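Side-chain contact in rubber oxygenase (Streptomyces sp., PDB 5O1L), which cleaves poly(cis-1,4-isoprene) in natural and synthetic rubber by adding oxygen to its double bonds, using one non-covalently bound b-type heme: residues R383-V386 against L387-S391. Sequence-based numbering, arbitrary orientation.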
loop_
_atom_site.group_PDB
_atom_site.type_symbol
_atom_site.label_atom_id
_atom_site.label_comp_id
_atom_site.label_asym_id
_atom_site.label_seq_id
_atom_site.Cartn_x
_atom_site.Cartn_y
_atom_site.Cartn_z
ATOM N N ARG A 383 -11.966 4.784 -14.538
ATOM C CA ARG A 383 -10.801 4.969 -15.413
ATOM C C ARG A 383 -10.220 6.373 -15.218
ATOM O O ARG A 383 -9.005 6.510 -15.068
ATOM C CB ARG A 383 -11.220 4.787 -16.858
ATOM C CG ARG A 383 -10.058 4.762 -17.820
ATOM C CD ARG A 383 -10.454 4.855 -19.261
ATOM N NE ARG A 383 -10.966 6.167 -19.539
ATOM C CZ ARG A 383 -10.283 7.194 -19.965
ATOM N NH1 ARG A 383 -10.881 8.332 -20.179
ATOM N NH2 ARG A 383 -8.956 7.074 -20.187
ATOM N N LYS A 384 -11.083 7.393 -15.141
ATOM C CA LYS A 384 -10.576 8.755 -14.963
ATOM C C LYS A 384 -9.951 8.878 -13.561
ATOM O O LYS A 384 -8.894 9.574 -13.410
ATOM C CB LYS A 384 -11.703 9.782 -15.103
ATOM C CG LYS A 384 -12.183 9.960 -16.528
ATOM C CD LYS A 384 -12.985 11.228 -16.597
ATOM C CE LYS A 384 -13.395 11.579 -18.029
ATOM N NZ LYS A 384 -14.681 10.975 -18.429
ATOM N N PHE A 385 -10.525 8.280 -12.552
ATOM C CA PHE A 385 -9.933 8.240 -11.210
ATOM C C PHE A 385 -8.511 7.665 -11.251
ATOM O O PHE A 385 -7.582 8.261 -10.666
ATOM C CB PHE A 385 -10.848 7.420 -10.273
ATOM C CG PHE A 385 -10.303 7.045 -8.963
ATOM C CD1 PHE A 385 -10.281 7.968 -7.938
ATOM C CD2 PHE A 385 -9.773 5.802 -8.731
ATOM C CE1 PHE A 385 -9.736 7.641 -6.701
ATOM C CE2 PHE A 385 -9.312 5.458 -7.488
ATOM C CZ PHE A 385 -9.270 6.370 -6.498
ATOM N N VAL A 386 -8.324 6.543 -11.894
ATOM C CA VAL A 386 -7.019 5.916 -11.943
ATOM C C VAL A 386 -6.015 6.852 -12.650
ATOM O O VAL A 386 -4.879 6.992 -12.169
ATOM C CB VAL A 386 -7.101 4.505 -12.583
ATOM C CG1 VAL A 386 -5.676 3.973 -12.709
ATOM C CG2 VAL A 386 -7.915 3.612 -11.649
ATOM N N LEU A 387 -6.410 7.464 -13.757
ATOM C CA LEU A 387 -5.529 8.380 -14.461
ATOM C C LEU A 387 -5.161 9.546 -13.602
ATOM O O LEU A 387 -3.983 9.984 -13.603
ATOM C CB LEU A 387 -6.196 8.832 -15.743
ATOM C CG LEU A 387 -6.370 7.815 -16.821
ATOM C CD1 LEU A 387 -7.150 8.537 -17.915
ATOM C CD2 LEU A 387 -5.053 7.231 -17.381
ATOM N N LEU A 388 -6.096 10.053 -12.822
ATOM C CA LEU A 388 -5.792 11.170 -11.937
ATOM C C LEU A 388 -4.808 10.729 -10.844
ATOM O O LEU A 388 -3.890 11.494 -10.508
ATOM C CB LEU A 388 -7.024 11.808 -11.361
ATOM C CG LEU A 388 -7.848 12.554 -12.404
ATOM C CD1 LEU A 388 -9.258 12.872 -11.908
ATOM C CD2 LEU A 388 -7.167 13.856 -12.929
ATOM N N PHE A 389 -4.941 9.526 -10.292
ATOM C CA PHE A 389 -3.989 9.040 -9.286
ATOM C C PHE A 389 -2.660 8.717 -9.898
ATOM O O PHE A 389 -1.662 8.904 -9.214
ATOM C CB PHE A 389 -4.576 7.832 -8.548
ATOM C CG PHE A 389 -5.352 8.178 -7.320
ATOM C CD1 PHE A 389 -6.060 9.371 -7.200
ATOM C CD2 PHE A 389 -5.407 7.263 -6.266
ATOM C CE1 PHE A 389 -6.744 9.690 -6.048
ATOM C CE2 PHE A 389 -6.128 7.575 -5.111
ATOM C CZ PHE A 389 -6.797 8.792 -5.010
ATOM N N LEU A 390 -2.583 8.293 -11.158
ATOM C CA LEU A 390 -1.303 8.221 -11.856
ATOM C C LEU A 390 -0.673 9.608 -12.030
ATOM O O LEU A 390 0.513 9.774 -11.749
ATOM C CB LEU A 390 -1.427 7.565 -13.234
ATOM C CG LEU A 390 -1.664 6.074 -13.332
ATOM C CD1 LEU A 390 -2.019 5.691 -14.770
ATOM C CD2 LEU A 390 -0.396 5.350 -12.915
ATOM N N SER A 391 -1.442 10.587 -12.515
ATOM C CA SER A 391 -0.932 11.955 -12.710
ATOM C C SER A 391 -0.382 12.595 -11.446
ATOM O O SER A 391 0.699 13.150 -11.478
ATOM C CB SER A 391 -2.033 12.887 -13.253
ATOM O OG SER A 391 -2.271 12.650 -14.622
#
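Phe385 and Phe389, one helical turn apart, bring their rings together on the buried side of the helix. Phe385 sets its CG anti to the backbone N (chi1 168°), and its ring leans along the helix towards Phe389. Its CE1 lies over one face of the Phe389 ring, displaced towards the rim. CE1 of Phe385 is 3.6 Å from CZ of Phe389. CZ of Phe385 sits equally near CE2 of Phe389. The ring planes meet obliquely, at 41°. Arg170 makes a cation-pi contact with the Phe389 ring, while Phe385 also touches Leu136 of helix 127-142, Leu314 and Leu318. With the Phe389 ring cut back to an alanine here, CE1 and CZ of Phe385 would probably lose their aromatic neighbour and Arg170 its cation-pi partner.

Residues 383 to 391 belong to helix 373-393 of the largely helical, heme-dependent rubber oxygenase, and i to i+4 bonds hold the turns. Leu387 N donates to Arg383 O at 3.1 Å. Phe389 N donates to Phe385 O at 3.0 Å, which fixes the backbones beneath the two rings. Leu390 N reaches Val386 O at 2.8 Å.

On the exposed side, the Arg383 chain starts extended and bends at chi3 (69°). This turn brings the guanidinium obliquely to the Leu387 side chain, with NH2 of Arg383 3.3 Å from CD1 of Leu387. The charged end also has a polar partner, since NE forms a salt bridge with Glu380. Glu380 binds Lys384 NZ as well, so one carboxylate joins both cations. Leu388 lays its CG 3.3 Å from the carbonyl O of Lys384, alongside the backbone rather than against the lysine chain.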